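Local coordinates for protein putative sodium:solute symporter (Proteus mirabilis, PDB 5NV9) that couples the inward sodium gradient to the uptake of the sialic acid N-acetylneuraminic acid across the bacterial inner membrane, at residues V178-L189 / A335-S346; P46-F55 / E269-L280. All blocks are in the same frame, centred on the assembly; numbering follows the deposited sequence.

Contact 1 of 2, residues V178-L189 / A335-S346; sequences VIWTDVIQGLLL and AIFAAAQSSISS. With NA (sodium ion), chain C; NA (sodium ion), chain B.
Asp182 meets Ser342, Ser345 and Ser346 through a shared sodium ion, and no direct hydrogen bond crosses between the two helices: here the cation is the bridge. Followed outward from Asp182, CB still stands 4.1 Å from the ion of chain C. CG, anti to the carbonyl carbon (chi1 -75°), turns the carboxylate toward helix 335-346, and both of its oxygens bind the metal, OD1 at 2.1 Å and OD2 at 2.3 Å. OD1 also lies against CB of Ser342, whereas OD2 probably accepts a hydrogen bond from Ser53 as well. The facing helix completes the Na3 site with Ser342 O, Ser345 OG and Ser346 OG. Ser342 serves two ions, since its OG binds the sodium of chain B at the Na2 site at 2.4 Å, with Ala339 O and Ser343 OG beside it; the same hydroxyl donates to Ala338 O (2.6 Å) in the carbonyl plane.

One turn on, Gln185 lays CB on CB of Ala338 at 3.4 Å, a tight carbon-carbon contact, and its NE2 is hydrogen-bonded to the hydroxyl of Tyr17, which also meets Gln341 OE1. Leu188 and Leu189 continue the seam over Ala335 and Ala339. The axes of the two segments approach to 8.2 Å and cross at -136°. Ala56 of helix 47-58 and Leu59 just beyond its end complete the Na2 site, while helix 118-151 packs against Phe337, Ser343 and Ile344.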
loop_
_atom_site.group_PDB
_atom_site.type_symbol
_atom_site.label_atom_id
_atom_site.label_comp_id
_atom_site.label_asym_id
_atom_site.label_seq_id
_atom_site.Cartn_x
_atom_site.Cartn_y
_atom_site.Cartn_z
ATOM N N VAL A 178 2.719 5.512 14.391
ATOM C CA VAL A 178 2.221 4.889 13.206
ATOM C C VAL A 178 2.958 3.553 12.992
ATOM O O VAL A 178 2.365 2.538 12.614
ATOM C CB VAL A 178 2.447 5.798 11.981
ATOM C CG1 VAL A 178 2.170 5.022 10.750
ATOM C CG2 VAL A 178 1.495 6.977 12.015
ATOM N N ILE A 179 4.259 3.559 13.252
ATOM C CA ILE A 179 5.049 2.355 13.053
ATOM C C ILE A 179 4.705 1.296 14.130
ATOM O O ILE A 179 4.460 0.121 13.838
ATOM C CB ILE A 179 6.507 2.709 13.068
ATOM C CG1 ILE A 179 6.878 3.335 11.716
ATOM C CG2 ILE A 179 7.374 1.479 13.385
ATOM C CD1 ILE A 179 8.274 3.953 11.716
ATOM N N TRP A 180 4.630 1.712 15.369
ATOM C CA TRP A 180 4.334 0.715 16.428
ATOM C C TRP A 180 2.896 0.157 16.410
ATOM O O TRP A 180 2.744 -1.056 16.593
ATOM C CB TRP A 180 4.746 1.245 17.759
ATOM C CG TRP A 180 6.238 1.313 17.935
ATOM C CD1 TRP A 180 6.964 2.447 18.078
ATOM C CD2 TRP A 180 7.187 0.228 17.998
ATOM N NE1 TRP A 180 8.283 2.157 18.210
ATOM C CE2 TRP A 180 8.457 0.808 18.170
ATOM C CE3 TRP A 180 7.086 -1.158 17.951
ATOM C CZ2 TRP A 180 9.611 0.060 18.276
ATOM C CZ3 TRP A 180 8.224 -1.894 18.067
ATOM C CH2 TRP A 180 9.458 -1.301 18.251
ATOM N N THR A 181 1.886 0.972 16.097
ATOM C CA THR A 181 0.597 0.438 15.665
ATOM C C THR A 181 0.624 -0.526 14.450
ATOM O O THR A 181 -0.099 -1.544 14.449
ATOM C CB THR A 181 -0.478 1.533 15.408
ATOM O OG1 THR A 181 -0.019 2.440 14.421
ATOM C CG2 THR A 181 -0.815 2.295 16.702
ATOM N N ASP A 182 1.406 -0.170 13.414
ATOM C CA ASP A 182 1.637 -1.026 12.261
ATOM C C ASP A 182 2.206 -2.390 12.638
ATOM O O ASP A 182 1.852 -3.368 12.003
ATOM C CB ASP A 182 2.605 -0.453 11.195
ATOM C CG ASP A 182 2.010 0.624 10.334
ATOM O OD1 ASP A 182 0.790 0.850 10.377
ATOM O OD2 ASP A 182 2.804 1.307 9.591
ATOM N N VAL A 183 3.073 -2.449 13.643
ATOM C CA VAL A 183 3.715 -3.700 14.061
ATOM C C VAL A 183 2.658 -4.607 14.635
ATOM O O VAL A 183 2.606 -5.816 14.329
ATOM C CB VAL A 183 4.851 -3.477 15.092
ATOM C CG1 VAL A 183 5.372 -4.779 15.708
ATOM C CG2 VAL A 183 6.005 -2.698 14.485
ATOM N N ILE A 184 1.776 -4.032 15.435
ATOM C CA ILE A 184 0.720 -4.823 16.086
ATOM C C ILE A 184 -0.263 -5.246 14.989
ATOM O O ILE A 184 -0.737 -6.391 14.959
ATOM C CB ILE A 184 -0.037 -3.998 17.171
ATOM C CG1 ILE A 184 0.902 -3.598 18.328
ATOM C CG2 ILE A 184 -1.263 -4.766 17.701
ATOM C CD1 ILE A 184 0.367 -2.428 19.151
ATOM N N GLN A 185 -0.596 -4.292 14.107
ATOM C CA GLN A 185 -1.612 -4.557 13.084
ATOM C C GLN A 185 -1.075 -5.509 12.073
ATOM O O GLN A 185 -1.816 -6.342 11.621
ATOM C CB GLN A 185 -2.092 -3.281 12.408
ATOM C CG GLN A 185 -2.822 -2.366 13.370
ATOM C CD GLN A 185 -2.867 -0.959 12.916
ATOM O OE1 GLN A 185 -1.960 -0.481 12.197
ATOM N NE2 GLN A 185 -4.002 -0.287 13.228
ATOM N N GLY A 186 0.214 -5.386 11.752
ATOM C CA GLY A 186 0.892 -6.287 10.831
ATOM C C GLY A 186 0.913 -7.744 11.280
ATOM O O GLY A 186 0.713 -8.700 10.485
ATOM N N LEU A 187 1.150 -7.910 12.563
ATOM C CA LEU A 187 1.246 -9.238 13.112
ATOM C C LEU A 187 -0.157 -9.773 13.345
ATOM O O LEU A 187 -0.370 -10.946 13.226
ATOM C CB LEU A 187 2.099 -9.252 14.368
ATOM C CG LEU A 187 3.517 -8.788 14.100
ATOM C CD1 LEU A 187 4.256 -8.600 15.399
ATOM C CD2 LEU A 187 4.278 -9.760 13.218
ATOM N N LEU A 188 -1.108 -8.901 13.642
ATOM C CA LEU A 188 -2.496 -9.306 13.828
ATOM C C LEU A 188 -3.143 -9.796 12.533
ATOM O O LEU A 188 -3.800 -10.787 12.529
ATOM C CB LEU A 188 -3.308 -8.112 14.445
ATOM C CG LEU A 188 -4.794 -8.363 14.687
ATOM C CD1 LEU A 188 -4.965 -9.551 15.660
ATOM C CD2 LEU A 188 -5.505 -7.139 15.267
ATOM N N LEU A 189 -2.969 -9.079 11.423
ATOM C CA LEU A 189 -3.511 -9.524 10.168
ATOM C C LEU A 189 -2.818 -10.797 9.694
ATOM O O LEU A 189 -3.462 -11.640 9.092
ATOM C CB LEU A 189 -3.490 -8.408 9.106
ATOM C CG LEU A 189 -2.137 -8.007 8.542
ATOM C CD1 LEU A 189 -1.716 -9.022 7.437
ATOM C CD2 LEU A 189 -2.113 -6.613 8.009
ATOM N N ALA A 335 -8.608 -7.852 12.790
ATOM C CA ALA A 335 -7.490 -8.032 11.848
ATOM C C ALA A 335 -7.723 -7.373 10.449
ATOM O O ALA A 335 -6.817 -6.892 9.836
ATOM C CB ALA A 335 -7.152 -9.514 11.689
ATOM N N ILE A 336 -8.956 -7.354 9.994
ATOM C CA ILE A 336 -9.352 -6.612 8.803
ATOM C C ILE A 336 -9.273 -5.107 9.061
ATOM O O ILE A 336 -8.750 -4.374 8.250
ATOM C CB ILE A 336 -10.784 -7.013 8.356
ATOM C CG1 ILE A 336 -10.793 -8.466 7.871
ATOM C CG2 ILE A 336 -11.332 -6.045 7.318
ATOM C CD1 ILE A 336 -12.198 -9.007 7.572
ATOM N N PHE A 337 -9.811 -4.642 10.171
ATOM C CA PHE A 337 -9.514 -3.290 10.603
ATOM C C PHE A 337 -7.992 -3.037 10.616
ATOM O O PHE A 337 -7.535 -1.986 10.172
ATOM C CB PHE A 337 -10.066 -2.992 11.968
ATOM C CG PHE A 337 -11.499 -2.526 11.987
ATOM C CD1 PHE A 337 -12.545 -3.394 11.610
ATOM C CD2 PHE A 337 -11.811 -1.259 12.469
ATOM C CE1 PHE A 337 -13.857 -2.976 11.692
ATOM C CE2 PHE A 337 -13.141 -0.844 12.564
ATOM C CZ PHE A 337 -14.162 -1.698 12.192
ATOM N N ALA A 338 -7.224 -3.948 11.178
ATOM C CA ALA A 338 -5.789 -3.697 11.283
ATOM C C ALA A 338 -5.115 -3.594 9.882
ATOM O O ALA A 338 -4.175 -2.797 9.709
ATOM C CB ALA A 338 -5.098 -4.741 12.118
ATOM N N ALA A 339 -5.567 -4.404 8.898
ATOM C CA ALA A 339 -5.074 -4.287 7.493
ATOM C C ALA A 339 -5.379 -2.910 6.878
ATOM O O ALA A 339 -4.529 -2.285 6.233
ATOM C CB ALA A 339 -5.590 -5.410 6.617
ATOM N N ALA A 340 -6.596 -2.435 7.089
ATOM C CA ALA A 340 -7.033 -1.131 6.599
ATOM C C ALA A 340 -6.270 0.037 7.272
ATOM O O ALA A 340 -5.655 0.881 6.587
ATOM C CB ALA A 340 -8.490 -1.023 6.840
ATOM N N GLN A 341 -6.289 0.066 8.610
ATOM C CA GLN A 341 -5.712 1.131 9.403
ATOM C C GLN A 341 -4.196 1.281 9.346
ATOM O O GLN A 341 -3.703 2.372 9.385
ATOM C CB GLN A 341 -6.178 0.994 10.845
ATOM C CG GLN A 341 -7.673 1.274 10.967
ATOM C CD GLN A 341 -8.226 1.085 12.365
ATOM O OE1 GLN A 341 -7.866 0.140 13.075
ATOM N NE2 GLN A 341 -9.152 1.993 12.771
ATOM N N SER A 342 -3.446 0.194 9.274
ATOM C CA SER A 342 -2.067 0.305 9.126
ATOM C C SER A 342 -1.700 0.981 7.768
ATOM O O SER A 342 -0.671 1.565 7.644
ATOM C CB SER A 342 -1.419 -1.089 9.201
ATOM O OG SER A 342 -2.068 -1.995 8.321
ATOM N N SER A 343 -2.534 0.839 6.763
ATOM C CA SER A 343 -2.280 1.471 5.436
ATOM C C SER A 343 -2.741 2.926 5.430
ATOM O O SER A 343 -2.019 3.820 4.944
ATOM C CB SER A 343 -2.996 0.640 4.342
ATOM O OG SER A 343 -2.330 -0.632 4.202
ATOM N N ILE A 344 -3.920 3.158 6.034
ATOM C CA ILE A 344 -4.447 4.508 6.184
ATOM C C ILE A 344 -3.499 5.437 7.029
ATOM O O ILE A 344 -3.202 6.612 6.636
ATOM C CB ILE A 344 -5.832 4.529 6.786
ATOM C CG1 ILE A 344 -6.834 3.899 5.818
ATOM C CG2 ILE A 344 -6.277 5.947 7.130
ATOM C CD1 ILE A 344 -8.162 3.651 6.480
ATOM N N SER A 345 -2.983 4.910 8.122
ATOM C CA SER A 345 -2.187 5.733 8.997
ATOM C C SER A 345 -0.885 6.136 8.280
ATOM O O SER A 345 -0.449 7.300 8.361
ATOM C CB SER A 345 -1.896 4.984 10.256
ATOM O OG SER A 345 -1.016 3.896 9.965
ATOM N N SER A 346 -0.245 5.180 7.596
ATOM C CA SER A 346 0.971 5.444 6.881
ATOM C C SER A 346 0.806 6.414 5.729
ATOM O O SER A 346 1.727 7.194 5.452
ATOM C CB SER A 346 1.597 4.162 6.275
ATOM O OG SER A 346 1.975 3.273 7.273
HETATM NA NA NA C . 0.903 2.561 9.080
HETATM NA NA NA B . -2.267 -2.234 5.957
#

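Contact 2 of 2, residues P46-F55 / E269-L280; sequences PGWAAGVSVF and ETKRTLITNAKL
A glycine-mediated helix crossing of the LeuT fold joins the start of helix 47-58, whose far end reaches the sialic acid site, to helix 267-301. Gly47 and Gly51, one turn apart, present bare backbone to the partner, and the short axes come within 6.9 Å at -42°. Thr273 enters this groove as a knob among Gly47, Ala50, Gly51 and Val54. Its OG1 takes the position beside the backbone N (chi1 -59°) and touches CB of Ala50, which sets CG2 anti to that N and 3.6 Å from Gly51 N. Backbone hydrogens join in: Gly47 CA approaches Glu269 O at 3.2 Å, and Thr273 CA approaches Gly47 O.

Toward the substrate, Phe55 offers one ring face to Leu280, whose CB stands 3.7 Å from the ring centroid and 12° off its normal, a CH-pi contact. Asn277 OD1 lies at the ring's edge and against CG1 of Val54. Phe55 also touches the bound N-acetylneuraminic acid and is one of the residues lining its pocket. Between these ends, Val52 CG2 meets both Thr276 CG2 and Leu280 CD1.

At the cytoplasmic end Glu269 bends at chi2 and divides its carboxylate. OE2 takes Arg272 NH1 on its syn side in a salt bridge, whereas OE1 accepts Gly47 N at 2.8 Å on its anti side, tilted out of the carboxylate plane, and a water links that same OE1 to Trp48 N.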
loop_
_atom_site.group_PDB
_atom_site.type_symbol
_atom_site.label_atom_id
_atom_site.label_comp_id
_atom_site.label_asym_id
_atom_site.label_seq_id
_atom_site.Cartn_x
_atom_site.Cartn_y
_atom_site.Cartn_z
ATOM N N PRO A 46 13.857 0.495 15.620
ATOM C CA PRO A 46 14.718 -0.582 15.064
ATOM C C PRO A 46 14.259 -1.126 13.748
ATOM O O PRO A 46 13.053 -0.993 13.375
ATOM C CB PRO A 46 14.570 -1.735 16.086
ATOM C CG PRO A 46 13.306 -1.447 16.807
ATOM C CD PRO A 46 13.041 0.046 16.748
ATOM N N GLY A 47 15.189 -1.828 13.085
ATOM C CA GLY A 47 14.971 -2.392 11.784
ATOM C C GLY A 47 13.808 -3.333 11.710
ATOM O O GLY A 47 12.973 -3.210 10.828
ATOM N N TRP A 48 13.751 -4.300 12.616
ATOM C CA TRP A 48 12.663 -5.261 12.577
ATOM C C TRP A 48 11.323 -4.557 12.621
ATOM O O TRP A 48 10.431 -4.939 11.905
ATOM C CB TRP A 48 12.775 -6.297 13.678
ATOM C CG TRP A 48 12.436 -5.826 15.101
ATOM C CD1 TRP A 48 13.308 -5.391 16.052
ATOM C CD2 TRP A 48 11.138 -5.831 15.699
ATOM N NE1 TRP A 48 12.615 -5.061 17.219
ATOM C CE2 TRP A 48 11.282 -5.342 17.029
ATOM C CE3 TRP A 48 9.859 -6.207 15.239
ATOM C CZ2 TRP A 48 10.188 -5.191 17.905
ATOM C CZ3 TRP A 48 8.767 -6.056 16.128
ATOM C CH2 TRP A 48 8.946 -5.538 17.437
ATOM N N ALA A 49 11.156 -3.547 13.486
ATOM C CA ALA A 49 9.869 -2.828 13.589
ATOM C C ALA A 49 9.485 -2.032 12.299
ATOM O O ALA A 49 8.277 -2.017 11.800
ATOM C CB ALA A 49 9.919 -1.885 14.785
ATOM N N ALA A 50 10.481 -1.349 11.764
ATOM C CA ALA A 50 10.295 -0.640 10.465
ATOM C C ALA A 50 9.939 -1.629 9.344
ATOM O O ALA A 50 9.121 -1.330 8.496
ATOM C CB ALA A 50 11.510 0.177 10.114
ATOM N N GLY A 51 10.504 -2.823 9.370
ATOM C CA GLY A 51 10.195 -3.837 8.340
ATOM C C GLY A 51 8.807 -4.426 8.408
ATOM O O GLY A 51 8.179 -4.651 7.390
ATOM N N VAL A 52 8.313 -4.680 9.626
ATOM C CA VAL A 52 6.905 -5.039 9.807
ATOM C C VAL A 52 5.945 -3.885 9.391
ATOM O O VAL A 52 4.798 -4.075 8.903
ATOM C CB VAL A 52 6.586 -5.482 11.283
ATOM C CG1 VAL A 52 5.112 -5.912 11.354
ATOM C CG2 VAL A 52 7.487 -6.691 11.679
ATOM N N SER A 53 6.374 -2.695 9.665
ATOM C CA SER A 53 5.597 -1.501 9.318
ATOM C C SER A 53 5.490 -1.314 7.788
ATOM O O SER A 53 4.451 -0.826 7.294
ATOM C CB SER A 53 6.237 -0.229 9.941
ATOM O OG SER A 53 5.497 0.922 9.543
ATOM N N VAL A 54 6.546 -1.712 7.070
ATOM C CA VAL A 54 6.561 -1.614 5.580
ATOM C C VAL A 54 5.528 -2.614 5.058
ATOM O O VAL A 54 4.735 -2.281 4.240
ATOM C CB VAL A 54 7.942 -2.004 4.950
ATOM C CG1 VAL A 54 7.798 -2.247 3.458
ATOM C CG2 VAL A 54 9.007 -0.970 5.190
ATOM N N PHE A 55 5.556 -3.856 5.567
ATOM C CA PHE A 55 4.589 -4.915 5.166
ATOM C C PHE A 55 3.151 -4.465 5.445
ATOM O O PHE A 55 2.281 -4.604 4.585
ATOM C CB PHE A 55 4.933 -6.259 5.847
ATOM C CG PHE A 55 4.001 -7.409 5.501
ATOM C CD1 PHE A 55 4.044 -7.985 4.251
ATOM C CD2 PHE A 55 3.112 -7.944 6.457
ATOM C CE1 PHE A 55 3.212 -9.034 3.926
ATOM C CE2 PHE A 55 2.277 -8.994 6.130
ATOM C CZ PHE A 55 2.337 -9.546 4.869
ATOM N N GLU A 269 20.663 -1.599 10.429
ATOM C CA GLU A 269 19.238 -1.697 10.831
ATOM C C GLU A 269 18.328 -1.530 9.613
ATOM O O GLU A 269 17.268 -2.125 9.571
ATOM C CB GLU A 269 18.914 -0.664 11.915
ATOM C CG GLU A 269 19.478 -1.059 13.284
ATOM C CD GLU A 269 18.942 -2.423 13.740
ATOM O OE1 GLU A 269 17.808 -2.804 13.348
ATOM O OE2 GLU A 269 19.655 -3.162 14.461
ATOM N N THR A 270 18.786 -0.740 8.623
ATOM C CA THR A 270 18.112 -0.597 7.355
ATOM C C THR A 270 18.007 -1.894 6.613
ATOM O O THR A 270 16.934 -2.207 6.078
ATOM C CB THR A 270 18.739 0.532 6.489
ATOM O OG1 THR A 270 18.861 1.728 7.287
ATOM C CG2 THR A 270 17.894 0.823 5.343
ATOM N N LYS A 271 19.099 -2.662 6.550
ATOM C CA LYS A 271 19.024 -4.011 6.005
ATOM C C LYS A 271 18.003 -4.923 6.740
ATOM O O LYS A 271 17.251 -5.734 6.135
ATOM C CB LYS A 271 20.411 -4.670 6.067
ATOM C CG LYS A 271 20.641 -5.710 5.010
ATOM C CD LYS A 271 21.793 -6.667 5.323
ATOM C CE LYS A 271 22.955 -6.002 5.997
ATOM N NZ LYS A 271 23.560 -4.910 5.185
ATOM N N ARG A 272 18.003 -4.828 8.057
ATOM C CA ARG A 272 17.023 -5.561 8.825
ATOM C C ARG A 272 15.580 -5.205 8.476
ATOM O O ARG A 272 14.711 -6.092 8.502
ATOM C CB ARG A 272 17.297 -5.368 10.318
ATOM C CG ARG A 272 18.485 -6.180 10.712
ATOM C CD ARG A 272 18.975 -5.816 12.096
ATOM N NE ARG A 272 19.969 -6.793 12.506
ATOM C CZ ARG A 272 20.497 -6.891 13.729
ATOM N NH1 ARG A 272 20.135 -6.043 14.691
ATOM N NH2 ARG A 272 21.370 -7.871 13.996
ATOM N N THR A 273 15.318 -3.925 8.184
ATOM C CA THR A 273 14.008 -3.518 7.698
ATOM C C THR A 273 13.648 -4.314 6.410
ATOM O O THR A 273 12.547 -4.901 6.303
ATOM C CB THR A 273 13.962 -1.987 7.398
ATOM O OG1 THR A 273 14.272 -1.233 8.558
ATOM C CG2 THR A 273 12.618 -1.523 6.826
ATOM N N LEU A 274 14.539 -4.330 5.421
ATOM C CA LEU A 274 14.191 -5.028 4.163
ATOM C C LEU A 274 14.117 -6.494 4.402
ATOM O O LEU A 274 13.251 -7.160 3.819
ATOM C CB LEU A 274 15.127 -4.723 2.983
ATOM C CG LEU A 274 15.358 -3.240 2.647
ATOM C CD1 LEU A 274 16.388 -2.986 1.525
ATOM C CD2 LEU A 274 14.082 -2.582 2.219
ATOM N N ILE A 275 14.974 -7.030 5.278
ATOM C CA ILE A 275 14.974 -8.501 5.488
ATOM C C ILE A 275 13.685 -8.987 6.188
ATOM O O ILE A 275 13.058 -9.975 5.769
ATOM C CB ILE A 275 16.198 -8.953 6.266
ATOM C CG1 ILE A 275 17.404 -8.861 5.337
ATOM C CG2 ILE A 275 16.065 -10.395 6.782
ATOM C CD1 ILE A 275 18.701 -8.644 6.068
ATOM N N THR A 276 13.263 -8.234 7.200
ATOM C CA THR A 276 12.053 -8.561 7.915
ATOM C C THR A 276 10.801 -8.491 6.999
ATOM O O THR A 276 9.870 -9.317 7.102
ATOM C CB THR A 276 11.859 -7.587 9.072
ATOM O OG1 THR A 276 12.985 -7.658 9.938
ATOM C CG2 THR A 276 10.640 -7.943 9.840
ATOM N N ASN A 277 10.738 -7.439 6.186
ATOM C CA ASN A 277 9.668 -7.285 5.247
ATOM C C ASN A 277 9.685 -8.455 4.255
ATOM O O ASN A 277 8.637 -9.072 4.035
ATOM C CB ASN A 277 9.750 -5.945 4.522
ATOM C CG ASN A 277 8.754 -5.853 3.399
ATOM O OD1 ASN A 277 7.576 -5.667 3.646
ATOM N ND2 ASN A 277 9.225 -6.042 2.129
ATOM N N ALA A 278 10.842 -8.782 3.682
ATOM C CA ALA A 278 10.945 -9.973 2.820
ATOM C C ALA A 278 10.443 -11.300 3.399
ATOM O O ALA A 278 9.729 -12.037 2.726
ATOM C CB ALA A 278 12.334 -10.136 2.298
ATOM N N LYS A 279 10.778 -11.591 4.644
ATOM C CA LYS A 279 10.269 -12.780 5.319
ATOM C C LYS A 279 8.742 -12.817 5.366
ATOM O O LYS A 279 8.154 -13.838 5.018
ATOM C CB LYS A 279 10.820 -12.844 6.709
ATOM C CG LYS A 279 12.314 -13.152 6.700
ATOM C CD LYS A 279 12.920 -12.874 8.063
ATOM C CE LYS A 279 14.314 -13.453 8.163
ATOM N NZ LYS A 279 14.657 -13.547 9.606
ATOM N N LEU A 280 8.118 -11.680 5.703
ATOM C CA LEU A 280 6.658 -11.589 5.768
ATOM C C LEU A 280 5.979 -11.771 4.414
ATOM O O LEU A 280 4.948 -12.461 4.313
ATOM C CB LEU A 280 6.210 -10.268 6.432
ATOM C CG LEU A 280 6.480 -10.221 7.936
ATOM C CD1 LEU A 280 6.416 -8.786 8.491
ATOM C CD2 LEU A 280 5.456 -11.103 8.656
HETATM O O HOH W 1 16.193 -4.883 14.153
#

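Overall arrangement
Both contacts belong to the LeuT-fold core, their centres 14 Å apart, and their segments alternate along the chain: 46-55, 178-189, 269-280, then 335-346. No helix is shared, yet the two contacts touch. They meet where Ser53, on the flank of helix 47-58, reaches Asp182 of contact 1, and where Ala49, facing away from 269-280, packs on Trp180 and Val183. Helix 47-58 therefore lies between helices 155-203 and 267-301. It gives Ala56 to the Na2 site and Phe55 to the substrate pocket, and Leu59 follows directly after it, a layout that puts ion and substrate sites next to each other, consistent with their coupling.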